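Malate dehydrogenase (Plasmodium falciparum, PDB 6Y91) is a member of the lactate/malate dehydrogenase superfamily that probably catalyses the NAD-dependent interconversion of malate and oxaloacetate. Local coordinates at residues M1-L6 and D27-D32; L121-N126 and S303-A308. One frame throughout, in Å; residues are numbered along the deposited sequence.

Interaction 1: M1-L6 and D27-D32. With NAD (nicotinamide-adenine-dinucleotide), chain E.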
loop_
_atom_site.group_PDB
_atom_site.type_symbol
_atom_site.label_atom_id
_atom_site.label_comp_id
_atom_site.label_asym_id
_atom_site.label_seq_id
_atom_site.Cartn_x
_atom_site.Cartn_y
_atom_site.Cartn_z
ATOM N N MET A 1 -8.065 18.587 -2.671
ATOM C CA MET A 1 -8.768 19.343 -3.678
ATOM C C MET A 1 -8.362 18.988 -5.037
ATOM O O MET A 1 -8.896 19.531 -5.999
ATOM C CB MET A 1 -8.601 20.814 -3.368
ATOM C CG MET A 1 -7.406 21.413 -3.710
ATOM S SD MET A 1 -7.502 22.235 -5.338
ATOM C CE MET A 1 -8.049 23.857 -5.033
ATOM N N THR A 2 -7.429 18.042 -5.075
ATOM C CA THR A 2 -6.885 17.560 -6.327
ATOM C C THR A 2 -7.962 16.860 -7.132
ATOM O O THR A 2 -8.522 15.858 -6.678
ATOM C CB THR A 2 -5.699 16.618 -6.090
ATOM O OG1 THR A 2 -4.592 17.295 -5.467
ATOM C CG2 THR A 2 -5.219 16.019 -7.449
ATOM N N LYS A 3 -8.198 17.352 -8.348
ATOM C CA LYS A 3 -9.147 16.768 -9.297
ATOM C C LYS A 3 -8.433 16.091 -10.461
ATOM O O LYS A 3 -7.643 16.728 -11.157
ATOM C CB LYS A 3 -10.089 17.815 -9.907
ATOM C CG LYS A 3 -11.124 18.449 -9.008
ATOM C CD LYS A 3 -12.366 18.849 -9.830
ATOM C CE LYS A 3 -12.021 19.080 -11.318
ATOM N NZ LYS A 3 -13.095 19.675 -12.205
ATOM N N ILE A 4 -8.731 14.816 -10.687
ATOM C CA ILE A 4 -8.179 14.073 -11.812
ATOM C C ILE A 4 -9.321 13.816 -12.785
ATOM O O ILE A 4 -10.234 13.032 -12.496
ATOM C CB ILE A 4 -7.508 12.773 -11.367
ATOM C CG1 ILE A 4 -6.337 13.096 -10.439
ATOM C CG2 ILE A 4 -7.021 12.004 -12.575
ATOM C CD1 ILE A 4 -5.839 11.921 -9.643
ATOM N N ALA A 5 -9.268 14.471 -13.943
ATOM C CA ALA A 5 -10.332 14.399 -14.938
ATOM C C ALA A 5 -9.931 13.419 -16.034
ATOM O O ALA A 5 -8.920 13.622 -16.716
ATOM C CB ALA A 5 -10.618 15.780 -15.524
ATOM N N LEU A 6 -10.723 12.362 -16.197
ATOM C CA LEU A 6 -10.485 11.327 -17.197
ATOM C C LEU A 6 -11.398 11.575 -18.395
ATOM O O LEU A 6 -12.606 11.326 -18.324
ATOM C CB LEU A 6 -10.723 9.945 -16.593
ATOM C CG LEU A 6 -10.031 9.715 -15.246
ATOM C CD1 LEU A 6 -10.527 8.440 -14.592
ATOM C CD2 LEU A 6 -8.522 9.673 -15.420
ATOM N N ASP A 27 -9.605 13.329 -6.320
ATOM C CA ASP A 27 -10.976 13.094 -6.753
ATOM C C ASP A 27 -11.022 12.859 -8.260
ATOM O O ASP A 27 -10.169 13.336 -9.012
ATOM C CB ASP A 27 -11.870 14.277 -6.373
ATOM C CG ASP A 27 -12.008 14.454 -4.864
ATOM O OD1 ASP A 27 -11.885 13.455 -4.119
ATOM O OD2 ASP A 27 -12.246 15.600 -4.423
ATOM N N LEU A 28 -12.029 12.105 -8.699
ATOM C CA LEU A 28 -12.165 11.701 -10.091
ATOM C C LEU A 28 -13.390 12.319 -10.754
ATOM O O LEU A 28 -14.468 12.379 -10.157
ATOM C CB LEU A 28 -12.267 10.182 -10.208
ATOM C CG LEU A 28 -11.088 9.367 -9.702
ATOM C CD1 LEU A 28 -11.402 7.904 -9.920
ATOM C CD2 LEU A 28 -9.816 9.776 -10.428
ATOM N N ILE A 29 -13.213 12.786 -11.986
ATOM C CA ILE A 29 -14.318 13.036 -12.905
ATOM C C ILE A 29 -14.156 12.118 -14.110
ATOM O O ILE A 29 -13.167 12.215 -14.848
ATOM C CB ILE A 29 -14.412 14.507 -13.329
ATOM C CG1 ILE A 29 -14.971 15.339 -12.174
ATOM C CG2 ILE A 29 -15.322 14.636 -14.542
ATOM C CD1 ILE A 29 -14.315 16.654 -11.995
ATOM N N LEU A 30 -15.116 11.219 -14.297
ATOM C CA LEU A 30 -15.145 10.319 -15.445
ATOM C C LEU A 30 -16.048 10.931 -16.509
ATOM O O LEU A 30 -17.271 10.983 -16.339
ATOM C CB LEU A 30 -15.636 8.936 -15.030
ATOM C CG LEU A 30 -14.549 8.071 -14.397
ATOM C CD1 LEU A 30 -15.145 7.130 -13.369
ATOM C CD2 LEU A 30 -13.810 7.294 -15.474
ATOM N N TYR A 31 -15.447 11.428 -17.586
ATOM C CA TYR A 31 -16.187 12.023 -18.687
ATOM C C TYR A 31 -16.177 11.091 -19.892
ATOM O O TYR A 31 -15.159 10.462 -20.199
ATOM C CB TYR A 31 -15.602 13.381 -19.081
ATOM C CG TYR A 31 -16.134 13.900 -20.398
ATOM C CD1 TYR A 31 -17.419 14.421 -20.493
ATOM C CD2 TYR A 31 -15.359 13.857 -21.548
ATOM C CE1 TYR A 31 -17.913 14.891 -21.697
ATOM C CE2 TYR A 31 -15.844 14.323 -22.756
ATOM C CZ TYR A 31 -17.121 14.840 -22.824
ATOM O OH TYR A 31 -17.609 15.306 -24.023
ATOM N N ASP A 32 -17.316 11.011 -20.574
ATOM C CA ASP A 32 -17.412 10.286 -21.829
ATOM C C ASP A 32 -18.543 10.886 -22.647
ATOM O O ASP A 32 -19.391 11.619 -22.129
ATOM C CB ASP A 32 -17.639 8.786 -21.604
ATOM C CG ASP A 32 -17.066 7.934 -22.722
ATOM O OD1 ASP A 32 -17.722 7.819 -23.778
ATOM O OD2 ASP A 32 -15.960 7.381 -22.545
HETATM P PA NAD E . -12.077 2.458 -25.439
HETATM O O1A NAD E . -12.326 1.206 -24.751
HETATM O O2A NAD E . -12.835 2.295 -26.660
HETATM O O5B NAD E . -12.583 3.744 -24.579
HETATM C C5B NAD E . -12.551 4.985 -25.247
HETATM C C4B NAD E . -13.732 5.785 -24.893
HETATM O O4B NAD E . -13.681 7.086 -25.619
HETATM C C3B NAD E . -14.978 5.071 -25.326
HETATM O O3B NAD E . -15.780 4.745 -24.138
HETATM C C2B NAD E . -15.703 5.973 -26.194
HETATM O O2B NAD E . -17.124 5.948 -25.852
HETATM C C1B NAD E . -15.134 7.316 -25.887
HETATM N N9A NAD E . -15.336 8.318 -26.885
HETATM C C8A NAD E . -15.567 8.110 -28.176
HETATM N N7A NAD E . -15.692 9.133 -28.724
HETATM C C5A NAD E . -15.563 10.191 -27.884
HETATM C C6A NAD E . -15.625 11.648 -28.018
HETATM N N6A NAD E . -15.880 12.279 -29.307
HETATM N N1A NAD E . -15.428 12.473 -26.831
HETATM C C2A NAD E . -15.203 11.796 -25.678
HETATM N N3A NAD E . -15.152 10.544 -25.570
HETATM C C4A NAD E . -15.297 9.785 -26.468
HETATM O O3 NAD E . -10.483 2.687 -25.752
HETATM P PN NAD E . -9.231 2.344 -24.707
HETATM O O1N NAD E . -9.441 2.917 -23.370
HETATM O O2N NAD E . -9.084 0.916 -24.440
HETATM O O5D NAD E . -7.870 3.034 -25.368
HETATM C C5D NAD E . -7.824 4.456 -25.375
HETATM C C4D NAD E . -6.842 4.997 -26.327
HETATM O O4D NAD E . -5.432 4.718 -25.904
HETATM C C3D NAD E . -7.072 4.234 -27.622
HETATM O O3D NAD E . -6.802 5.026 -28.792
HETATM C C2D NAD E . -6.093 3.185 -27.563
HETATM O O2D NAD E . -6.086 2.594 -28.860
HETATM C C1D NAD E . -4.852 3.964 -27.088
HETATM N N1N NAD E . -3.807 3.276 -26.754
HETATM C C2N NAD E . -2.633 4.018 -26.520
HETATM C C3N NAD E . -1.311 3.318 -26.003
HETATM C C7N NAD E . -0.056 4.189 -25.738
HETATM O O7N NAD E . 1.011 3.707 -25.524
HETATM N N7N NAD E . -0.211 5.654 -25.757
HETATM C C4N NAD E . -1.319 1.958 -25.791
HETATM C C5N NAD E . -2.544 1.273 -25.861
HETATM C C6N NAD E . -3.863 2.003 -26.284
#

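Interaction 2: L121-N126 and S303-A308. With NAD (nicotinamide-adenine-dinucleotide), chain E.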
loop_
_atom_site.group_PDB
_atom_site.type_symbol
_atom_site.label_atom_id
_atom_site.label_comp_id
_atom_site.label_asym_id
_atom_site.label_seq_id
_atom_site.Cartn_x
_atom_site.Cartn_y
_atom_site.Cartn_z
ATOM N N LEU A 121 -0.254 8.066 -30.987
ATOM C CA LEU A 121 0.027 8.856 -29.788
ATOM C C LEU A 121 0.787 10.115 -30.137
ATOM O O LEU A 121 0.302 11.224 -29.907
ATOM C CB LEU A 121 0.805 8.041 -28.748
ATOM C CG LEU A 121 0.950 8.903 -27.485
ATOM C CD1 LEU A 121 0.029 8.423 -26.379
ATOM C CD2 LEU A 121 2.388 8.985 -27.012
ATOM N N ASP A 122 1.983 9.964 -30.713
ATOM C CA ASP A 122 2.815 11.138 -30.945
ATOM C C ASP A 122 2.141 12.091 -31.918
ATOM O O ASP A 122 2.382 13.303 -31.875
ATOM C CB ASP A 122 4.192 10.728 -31.471
ATOM C CG ASP A 122 4.764 9.520 -30.749
ATOM O OD1 ASP A 122 5.174 9.664 -29.577
ATOM O OD2 ASP A 122 4.821 8.430 -31.363
ATOM N N ILE A 123 1.278 11.562 -32.783
ATOM C CA ILE A 123 0.500 12.405 -33.684
ATOM C C ILE A 123 -0.575 13.155 -32.907
ATOM O O ILE A 123 -0.804 14.351 -33.128
ATOM C CB ILE A 123 -0.095 11.556 -34.825
ATOM C CG1 ILE A 123 1.009 11.001 -35.735
ATOM C CG2 ILE A 123 -1.069 12.373 -35.644
ATOM C CD1 ILE A 123 1.687 9.728 -35.236
ATOM N N MET A 124 -1.241 12.469 -31.975
ATOM C CA MET A 124 -2.371 13.052 -31.263
ATOM C C MET A 124 -1.930 14.054 -30.202
ATOM O O MET A 124 -2.702 14.954 -29.851
ATOM C CB MET A 124 -3.215 11.949 -30.622
ATOM C CG MET A 124 -4.030 11.128 -31.612
ATOM S SD MET A 124 -5.091 12.130 -32.673
ATOM C CE MET A 124 -4.348 11.852 -34.275
ATOM N N VAL A 125 -0.712 13.914 -29.673
ATOM C CA VAL A 125 -0.213 14.899 -28.720
ATOM C C VAL A 125 0.059 16.222 -29.421
ATOM O O VAL A 125 -0.178 17.300 -28.862
ATOM C CB VAL A 125 1.053 14.370 -28.018
ATOM C CG1 VAL A 125 1.571 15.387 -27.010
ATOM C CG2 VAL A 125 0.773 13.038 -27.349
ATOM N N ASN A 126 0.534 16.161 -30.668
ATOM C CA ASN A 126 0.760 17.378 -31.440
ATOM C C ASN A 126 -0.559 18.045 -31.808
ATOM O O ASN A 126 -0.671 19.276 -31.763
ATOM C CB ASN A 126 1.579 17.058 -32.690
ATOM C CG ASN A 126 3.047 16.815 -32.381
ATOM O OD1 ASN A 126 3.771 17.733 -31.999
ATOM N ND2 ASN A 126 3.489 15.572 -32.536
ATOM N N SER A 303 6.005 13.795 -40.518
ATOM C CA SER A 303 5.231 13.661 -41.748
ATOM C C SER A 303 3.800 13.230 -41.458
ATOM O O SER A 303 2.857 13.735 -42.081
ATOM C CB SER A 303 5.914 12.672 -42.696
ATOM O OG SER A 303 5.613 12.970 -44.049
ATOM N N ASN A 304 3.615 12.310 -40.510
ATOM C CA ASN A 304 2.270 11.857 -40.180
ATOM C C ASN A 304 1.495 12.908 -39.399
ATOM O O ASN A 304 0.260 12.910 -39.440
ATOM C CB ASN A 304 2.338 10.549 -39.390
ATOM C CG ASN A 304 2.967 9.424 -40.189
ATOM O OD1 ASN A 304 2.967 9.448 -41.420
ATOM N ND2 ASN A 304 3.510 8.434 -39.491
ATOM N N THR A 305 2.194 13.799 -38.694
ATOM C CA THR A 305 1.527 14.916 -38.035
ATOM C C THR A 305 1.066 15.945 -39.059
ATOM O O THR A 305 -0.001 16.551 -38.906
ATOM C CB THR A 305 2.455 15.553 -36.995
ATOM O OG1 THR A 305 2.785 14.584 -35.992
ATOM C CG2 THR A 305 1.785 16.744 -36.330
ATOM N N GLN A 306 1.852 16.146 -40.119
ATOM C CA GLN A 306 1.448 17.082 -41.159
ATOM C C GLN A 306 0.315 16.502 -41.999
ATOM O O GLN A 306 -0.597 17.231 -42.411
ATOM C CB GLN A 306 2.644 17.411 -42.054
ATOM C CG GLN A 306 3.278 18.771 -41.820
ATOM C CD GLN A 306 2.310 19.924 -42.013
ATOM O OE1 GLN A 306 1.289 19.794 -42.690
ATOM N NE2 GLN A 306 2.636 21.070 -41.426
ATOM N N LYS A 307 0.353 15.191 -42.255
ATOM C CA LYS A 307 -0.807 14.490 -42.794
ATOM C C LYS A 307 -2.033 14.705 -41.916
ATOM O O LYS A 307 -3.135 14.964 -42.415
ATOM C CB LYS A 307 -0.500 12.997 -42.914
ATOM C CG LYS A 307 0.149 12.568 -44.217
ATOM C CD LYS A 307 0.117 11.051 -44.333
ATOM C CE LYS A 307 1.271 10.518 -45.166
ATOM N NZ LYS A 307 1.400 9.038 -45.022
ATOM N N ALA A 308 -1.854 14.581 -40.598
ATOM C CA ALA A 308 -2.966 14.714 -39.660
ATOM C C ALA A 308 -3.628 16.081 -39.766
ATOM O O ALA A 308 -4.852 16.176 -39.924
ATOM C CB ALA A 308 -2.479 14.459 -38.235
HETATM P PA NAD E . -12.077 2.458 -25.439
HETATM O O1A NAD E . -12.326 1.206 -24.751
HETATM O O2A NAD E . -12.835 2.295 -26.660
HETATM O O5B NAD E . -12.583 3.744 -24.579
HETATM C C5B NAD E . -12.551 4.985 -25.247
HETATM C C4B NAD E . -13.732 5.785 -24.893
HETATM O O4B NAD E . -13.681 7.086 -25.619
HETATM C C3B NAD E . -14.978 5.071 -25.326
HETATM O O3B NAD E . -15.780 4.745 -24.138
HETATM C C2B NAD E . -15.703 5.973 -26.194
HETATM O O2B NAD E . -17.124 5.948 -25.852
HETATM C C1B NAD E . -15.134 7.316 -25.887
HETATM N N9A NAD E . -15.336 8.318 -26.885
HETATM C C8A NAD E . -15.567 8.110 -28.176
HETATM N N7A NAD E . -15.692 9.133 -28.724
HETATM C C5A NAD E . -15.563 10.191 -27.884
HETATM C C6A NAD E . -15.625 11.648 -28.018
HETATM N N6A NAD E . -15.880 12.279 -29.307
HETATM N N1A NAD E . -15.428 12.473 -26.831
HETATM C C2A NAD E . -15.203 11.796 -25.678
HETATM N N3A NAD E . -15.152 10.544 -25.570
HETATM C C4A NAD E . -15.297 9.785 -26.468
HETATM O O3 NAD E . -10.483 2.687 -25.752
HETATM P PN NAD E . -9.231 2.344 -24.707
HETATM O O1N NAD E . -9.441 2.917 -23.370
HETATM O O2N NAD E . -9.084 0.916 -24.440
HETATM O O5D NAD E . -7.870 3.034 -25.368
HETATM C C5D NAD E . -7.824 4.456 -25.375
HETATM C C4D NAD E . -6.842 4.997 -26.327
HETATM O O4D NAD E . -5.432 4.718 -25.904
HETATM C C3D NAD E . -7.072 4.234 -27.622
HETATM O O3D NAD E . -6.802 5.026 -28.792
HETATM C C2D NAD E . -6.093 3.185 -27.563
HETATM O O2D NAD E . -6.086 2.594 -28.860
HETATM C C1D NAD E . -4.852 3.964 -27.088
HETATM N N1N NAD E . -3.807 3.276 -26.754
HETATM C C2N NAD E . -2.633 4.018 -26.520
HETATM C C3N NAD E . -1.311 3.318 -26.003
HETATM C C7N NAD E . -0.056 4.189 -25.738
HETATM O O7N NAD E . 1.011 3.707 -25.524
HETATM N N7N NAD E . -0.211 5.654 -25.757
HETATM C C4N NAD E . -1.319 1.958 -25.791
HETATM C C5N NAD E . -2.544 1.273 -25.861
HETATM C C6N NAD E . -3.863 2.003 -26.284
#

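Interaction 1: M1-L6 and D27-D32
Leu6 and Ile29 bury the most surface where strands 3-7 and 27-31 pair in parallel, the two strands of the first beta-alpha-beta unit of the Rossmann fold, joined by helix 11-22. The backbone ladder steps from one strand to the other: Asp27 gives its N to Thr2 O and takes Ile4 N on its O, straddling Lys3, while Ile29 straddles Ala5, with its N on Ile4 O and its O receiving Leu6 N at 2.8 Å. Tyr31 N closes the ladder on Leu6 O.

On the face carrying Ile4, Leu6, Leu28 and Leu30, packed against helices 11-22 and 37-52, Leu6 and Leu30 run side by side in the same direction, Leu6 CD1 3.6 Å from Leu30 CD2. On the other face, Ile29 reaches across to Lys3. The lysine chain bends at chi3 (-25°), laying its CE and NZ against Ile29 CD1, with NZ 3.3 Å from that methyl, while NZ itself is hydrogen-bonded to Lys68 O. The carboxylate of Asp27 turns to Asn57 N. Beyond the strand end, Asp32 grips the adenosine ribose of NAD with both oxygens: O2B donates to OD1 at 2.9 Å and O3B to OD2 at 3.1 Å.

Interaction 2: L121-N126 and S303-A308
Between segments 121-126 and 303-308 the nearest CA atoms are those of Ile123 and Thr305, 5.1 Å apart. The segments belong to helices 121-132 and 288-311 and pack with their axes 9.2 Å apart and inclined at 52°, a helix-helix contact between the NAD-binding and C-terminal regions of the chain.

The apolar part of the contact centres on Ile123, whose two branches divide the opposing surface. Its CG2, set anti to the backbone N by a chi1 of -66°, presses on Ala308 CB at 3.6 Å; its CG1, beside that N, meets Asn304 CB at 3.9 Å as the two side chains slant across each other. Ile91 also touches both Ile123 and Ala308 and so covers this side of the joint. One turn along the first helix, Asn126 crosses Thr305 at about a right angle, and its CB lies 3.7 Å from the methyl CG2 of the threonine.

Polar groups are present, but none of their hydrogen bonds crosses between the two segments. Asn126 ND2 reaches back along its helix to Asp122 O in a weak bond, and its OD1 accepts Phe267 N. Thr305 OG1 pairs with Val301 O, a turn earlier in its own helix, and Asn126 ND2 lies 3.7 Å from Thr305 OG1 without a hydrogen bond. Asp122 OD2 makes a weak hydrogen bond with the backbone N of His174, the predicted proton acceptor.

The joint therefore relies on the fit of methyl and methylene groups, while the buried amide and hydroxyl beside it are satisfied by other partners.

Along the chain, interaction 1 is complete before interaction 2 begins. Their centres lie 26 Å apart and their nearest atoms about 14 Å, so they do not touch. NAD bridges the gap: its adenosine half lies by interaction 1, just past strand 27-31, and its nicotinamide end lies near the start of helix 121-132. Interaction 1 pairs two adjacent strands, 3-7 and 27-31, of the six-strand parallel sheet. Interaction 2 takes the helix that follows strand 113-116 of that same sheet and packs it on helix 288-311, the last helix of the chain. One contact thus lies inside the nucleotide-binding domain, whereas the other lies where that domain packs against the C-terminal part.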